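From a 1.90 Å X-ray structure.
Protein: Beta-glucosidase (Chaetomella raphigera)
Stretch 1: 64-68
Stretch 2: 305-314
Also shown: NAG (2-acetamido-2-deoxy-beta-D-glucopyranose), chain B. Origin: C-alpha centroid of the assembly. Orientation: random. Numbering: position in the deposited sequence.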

ATOM      1  N   ARG A  64       1.642  15.782   1.391  1.00 10.21           N
ATOM      2  CA  ARG A  64       1.433  16.197   2.771  1.00  9.63           C
ATOM      3  C   ARG A  64       1.682  17.738   2.948  1.00 10.32           C
ATOM      4  O   ARG A  64       2.525  18.326   2.265  1.00  9.84           O
ATOM      5  CB  ARG A  64       2.359  15.408   3.656  1.00 10.30           C
ATOM      6  CG  ARG A  64       2.039  15.485   5.148  1.00  9.98           C
ATOM      7  CD  ARG A  64       3.111  14.666   5.898  1.00 10.50           C
ATOM      8  NE  ARG A  64       2.861  14.827   7.321  1.00 11.05           N
ATOM      9  CZ  ARG A  64       3.761  14.562   8.294  1.00 11.48           C
ATOM     10  NH1 ARG A  64       4.983  14.116   8.030  1.00  9.60           N
ATOM     11  NH2 ARG A  64       3.395  14.789   9.545  1.00 12.70           N
ATOM     12  N   PHE A  65       0.861  18.339   3.795  1.00  9.83           N
ATOM     13  CA  PHE A  65       0.922  19.747   4.278  1.00 11.06           C
ATOM     14  C   PHE A  65       0.374  20.767   3.250  1.00 11.18           C
ATOM     15  O   PHE A  65      -0.328  21.722   3.615  1.00 11.36           O
ATOM     16  CB  PHE A  65       2.344  20.163   4.762  1.00 11.41           C
ATOM     17  CG  PHE A  65       2.879  19.351   5.927  1.00 12.05           C
ATOM     18  CD1 PHE A  65       2.258  19.391   7.169  1.00 12.56           C
ATOM     19  CD2 PHE A  65       4.024  18.603   5.829  1.00 11.26           C
ATOM     20  CE1 PHE A  65       2.736  18.683   8.258  1.00 13.33           C
ATOM     21  CE2 PHE A  65       4.515  17.907   6.954  1.00 11.43           C
ATOM     22  CZ  PHE A  65       3.870  17.959   8.156  1.00 12.12           C
ATOM     23  N   VAL A  66       0.738  20.626   1.994  1.00 10.91           N
ATOM     24  CA  VAL A  66       0.407  21.610   0.971  1.00 11.42           C
ATOM     25  C   VAL A  66      -1.095  21.655   0.662  1.00 12.14           C
ATOM     26  O   VAL A  66      -1.777  20.624   0.564  1.00 11.02           O
ATOM     27  CB  VAL A  66       1.204  21.295  -0.303  1.00 11.85           C
ATOM     28  CG1 VAL A  66       0.971  22.311  -1.393  1.00 13.20           C
ATOM     29  CG2 VAL A  66       2.670  21.206   0.005  1.00 11.72           C
ATOM     30  N   GLN A  67      -1.630  22.870   0.514  1.00 11.75           N
ATOM     31  CA  GLN A  67      -3.001  23.042   0.204  1.00 11.88           C
ATOM     32  C   GLN A  67      -3.244  22.852  -1.312  1.00 11.97           C
ATOM     33  O   GLN A  67      -2.282  22.880  -2.147  1.00 10.76           O
ATOM     34  CB  GLN A  67      -3.519  24.401   0.692  1.00 13.56           C
ATOM     35  CG  GLN A  67      -3.335  24.684   2.146  1.00 13.34           C
ATOM     36  CD  GLN A  67      -3.936  23.578   2.965  1.00 17.38           C
ATOM     37  OE1 GLN A  67      -5.103  23.314   2.820  1.00 19.09           O
ATOM     38  NE2 GLN A  67      -3.127  22.864   3.767  1.00 17.43           N
ATOM     39  N   ASN A  68      -4.523  22.648  -1.640  1.00 12.35           N
ATOM     40  CA  ASN A  68      -4.954  22.485  -3.047  1.00 12.88           C
ATOM     41  C   ASN A  68      -4.223  21.340  -3.709  1.00 12.30           C
ATOM     42  O   ASN A  68      -3.780  21.452  -4.832  1.00 10.98           O
ATOM     43  CB  ASN A  68      -4.700  23.747  -3.835  1.00 14.74           C
ATOM     44  CG  ASN A  68      -5.848  24.691  -3.781  1.00 18.15           C
ATOM     45  OD1 ASN A  68      -7.022  24.273  -3.678  1.00 17.64           O
ATOM     46  ND2 ASN A  68      -5.541  25.978  -3.813  1.00 22.81           N
ATOM     47  N   THR A 305       7.615  26.899  -4.276  1.00 15.36           N
ATOM     48  CA  THR A 305       7.238  28.284  -3.869  1.00 14.95           C
ATOM     49  C   THR A 305       6.348  28.285  -2.642  1.00 15.44           C
ATOM     50  O   THR A 305       5.661  29.246  -2.304  1.00 16.00           O
ATOM     51  CB  THR A 305       6.564  29.023  -5.056  1.00 16.70           C
ATOM     52  OG1 THR A 305       5.271  28.468  -5.327  1.00 17.95           O
ATOM     53  CG2 THR A 305       7.464  28.891  -6.361  1.00 15.79           C
ATOM     54  N   TRP A 306       6.340  27.160  -1.933  1.00 14.77           N
ATOM     55  CA  TRP A 306       5.480  26.986  -0.806  1.00 13.53           C
ATOM     56  C   TRP A 306       6.334  26.484   0.408  1.00 13.39           C
ATOM     57  O   TRP A 306       7.536  26.168   0.258  1.00 12.04           O
ATOM     58  CB  TRP A 306       4.380  25.930  -1.079  1.00 13.72           C
ATOM     59  CG  TRP A 306       4.888  24.734  -1.730  1.00 12.69           C
ATOM     60  CD1 TRP A 306       5.004  24.553  -3.020  1.00 13.29           C
ATOM     61  CD2 TRP A 306       5.436  23.575  -1.103  1.00 12.96           C
ATOM     62  NE1 TRP A 306       5.589  23.363  -3.300  1.00 13.22           N
ATOM     63  CE2 TRP A 306       5.852  22.726  -2.114  1.00 12.23           C
ATOM     64  CE3 TRP A 306       5.613  23.173   0.231  1.00 12.71           C
ATOM     65  CZ2 TRP A 306       6.457  21.514  -1.862  1.00 12.38           C
ATOM     66  CZ3 TRP A 306       6.219  21.919   0.474  1.00 11.51           C
ATOM     67  CH2 TRP A 306       6.554  21.097  -0.540  1.00 10.85           C
ATOM     68  N   SER A 307       5.721  26.430   1.569  1.00 12.08           N
ATOM     69  CA  SER A 307       6.367  25.787   2.736  1.00 13.04           C
ATOM     70  C   SER A 307       5.440  24.792   3.382  1.00 13.83           C
ATOM     71  O   SER A 307       4.230  25.032   3.546  1.00 13.76           O
ATOM     72  CB  SER A 307       6.785  26.864   3.779  1.00 13.77           C
ATOM     73  OG  SER A 307       7.455  26.421   4.953  1.00 15.64           O
ATOM     74  N   SER A 308       6.029  23.685   3.867  1.00 13.89           N
ATOM     75  CA  SER A 308       5.303  22.757   4.753  1.00 13.51           C
ATOM     76  C   SER A 308       4.867  23.376   6.057  1.00 13.25           C
ATOM     77  O   SER A 308       3.966  22.861   6.716  1.00 13.95           O
ATOM     78  CB  SER A 308       6.235  21.562   5.028  1.00 13.28           C
ATOM     79  OG  SER A 308       6.453  20.785   3.818  1.00 12.07           O
ATOM     80  N   TRP A 309       5.524  24.451   6.495  1.00 12.86           N
ATOM     81  CA  TRP A 309       5.427  24.880   7.897  1.00 13.20           C
ATOM     82  C   TRP A 309       4.628  26.213   8.028  1.00 13.95           C
ATOM     83  O   TRP A 309       4.466  26.726   9.115  1.00 14.02           O
ATOM     84  CB  TRP A 309       6.827  25.049   8.503  1.00 13.50           C
ATOM     85  CG  TRP A 309       7.814  24.049   7.977  1.00 12.96           C
ATOM     86  CD1 TRP A 309       8.884  24.283   7.170  1.00 14.06           C
ATOM     87  CD2 TRP A 309       7.733  22.624   8.131  1.00 13.05           C
ATOM     88  NE1 TRP A 309       9.499  23.093   6.816  1.00 13.72           N
ATOM     89  CE2 TRP A 309       8.839  22.065   7.437  1.00 13.95           C
ATOM     90  CE3 TRP A 309       6.887  21.780   8.838  1.00 13.94           C
ATOM     91  CZ2 TRP A 309       9.023  20.730   7.346  1.00 14.46           C
ATOM     92  CZ3 TRP A 309       7.117  20.445   8.791  1.00 15.38           C
ATOM     93  CH2 TRP A 309       8.170  19.932   8.078  1.00 15.54           C
ATOM     94  N   ASN A 310       4.123  26.744   6.924  1.00 13.86           N
ATOM     95  CA  ASN A 310       3.349  28.041   6.968  1.00 13.20           C
ATOM     96  C   ASN A 310       1.898  27.843   6.687  1.00 14.14           C
ATOM     97  O   ASN A 310       1.218  28.802   6.329  1.00 13.85           O
ATOM     98  CB  ASN A 310       3.986  29.047   5.931  1.00 13.42           C
ATOM     99  CG  ASN A 310       3.636  28.726   4.490  1.00 13.55           C
ATOM    100  OD1 ASN A 310       3.105  27.659   4.251  1.00 16.64           O
ATOM    101  ND2 ASN A 310       3.966  29.612   3.505  1.00 12.74           N
ATOM    102  N   GLY A 311       1.429  26.590   6.797  1.00 13.69           N
ATOM    103  CA  GLY A 311       0.070  26.157   6.478  1.00 12.69           C
ATOM    104  C   GLY A 311      -0.032  25.501   5.126  1.00 12.39           C
ATOM    105  O   GLY A 311      -1.119  25.212   4.665  1.00 12.05           O
ATOM    106  N   GLY A 312       1.107  25.321   4.441  1.00 12.73           N
ATOM    107  CA  GLY A 312       1.112  24.701   3.118  1.00 13.42           C
ATOM    108  C   GLY A 312       0.766  25.662   2.013  1.00 13.23           C
ATOM    109  O   GLY A 312       0.163  25.270   0.995  1.00 13.10           O
ATOM    110  N   LEU A 313       1.149  26.916   2.210  1.00 14.79           N
ATOM    111  CA  LEU A 313       0.703  28.017   1.325  1.00 14.83           C
ATOM    112  C   LEU A 313       1.815  28.472   0.440  1.00 15.43           C
ATOM    113  O   LEU A 313       2.998  28.407   0.787  1.00 15.03           O
ATOM    114  CB  LEU A 313       0.164  29.172   2.177  1.00 15.90           C
ATOM    115  CG  LEU A 313      -0.964  28.783   3.151  1.00 16.45           C
ATOM    116  CD1 LEU A 313      -1.379  29.922   4.048  1.00 19.82           C
ATOM    117  CD2 LEU A 313      -2.127  28.312   2.346  1.00 17.91           C
ATOM    118  N   GLY A 314       1.429  28.999  -0.707  1.00 15.33           N
ATOM    119  CA  GLY A 314       2.342  29.646  -1.648  1.00 16.53           C
ATOM    120  C   GLY A 314       2.426  28.956  -3.009  1.00 15.76           C
ATOM    121  O   GLY A 314       3.008  29.491  -3.977  1.00 16.06           O
TER
HETATM  122  C1  NAG B 801      -6.575  26.982  -3.813  1.00 27.20           C
HETATM  123  C2  NAG B 801      -6.273  28.266  -3.045  1.00 31.38           C
HETATM  124  C3  NAG B 801      -7.363  29.276  -3.352  1.00 36.57           C
HETATM  125  C4  NAG B 801      -7.360  29.517  -4.846  1.00 36.32           C
HETATM  126  C5  NAG B 801      -7.744  28.182  -5.461  1.00 35.10           C
HETATM  127  C6  NAG B 801      -7.969  28.172  -6.967  1.00 35.57           C
HETATM  128  C7  NAG B 801      -5.117  28.082  -0.911  1.00 33.52           C
HETATM  129  C8  NAG B 801      -5.166  27.782   0.556  1.00 32.95           C
HETATM  130  N2  NAG B 801      -6.235  28.015  -1.612  1.00 28.98           N
HETATM  131  O3  NAG B 801      -7.038  30.461  -2.668  1.00 37.23           O
HETATM  132  O4  NAG B 801      -8.282  30.541  -5.162  1.00 40.44           O
HETATM  133  O5  NAG B 801      -6.675  27.315  -5.192  1.00 28.83           O
HETATM  134  O6  NAG B 801      -6.862  28.882  -7.464  1.00 43.84           O
HETATM  135  O7  NAG B 801      -4.062  28.388  -1.443  1.00 40.12           O

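Two loops without helix or strand can pack closely where one brings its backbone up to a glycine of the other; the contact between residues 64-68 and 305-314 of this beta-glucosidase, burying 369 Å² in all, illustrates the principle. R64 stands back from the interface, its extended side chain hydrogen-bonded through NH1 and NH2 elsewhere in the structure. At F65 the CA-to-CB bond points toward the opposing loop, and the m rotamer sets the ring beside S308, with CD2 3.8 Å from S308 CB. Farther out, F65 CE2 lies 4.1 Å from W309 CZ3; the two rings meet obliquely, their planes at 54°. The carbonyl of F65 accepts a CA-H...O contact from G312, with F65 O 3.3 Å from G312 CA.

That approach depends on glycine. A CB on G312 would fall 1.9 Å from F65 O and 2.9 Å from V66 CA, and the positive phi of G312 independently favours the same residue type. The CA-to-CB bond of buried V66 points sideways, and methyl CG2 sits over one face of the W306 ring, 3.5 Å from W306 CE3, a CH-pi contact that suits a compact, branched apolar side chain.

Q67 supplies the polar clasp. Its backbone N donates to G312 O at 3.0 Å in a nearly linear hydrogen bond. The side chain, m at both chi1 and chi2, folds back so that Q67 NE2 makes weak hydrogen bonds to G311 O at 3.2 Å and to F65 O, in its own loop, at 3.0 Å. One NE2 hydrogen points between the two carbonyl oxygens and is shared by them, so neither bond is straight and both are weak. The aliphatic part also contributes, Q67 CG packing 3.8 Å from L313 CD2.

N68 makes no contact with the second loop, but carries the glycan through its ND2-C1 bond to NAG, whose methyl C8 reaches within 3.6 Å of L313 CD2.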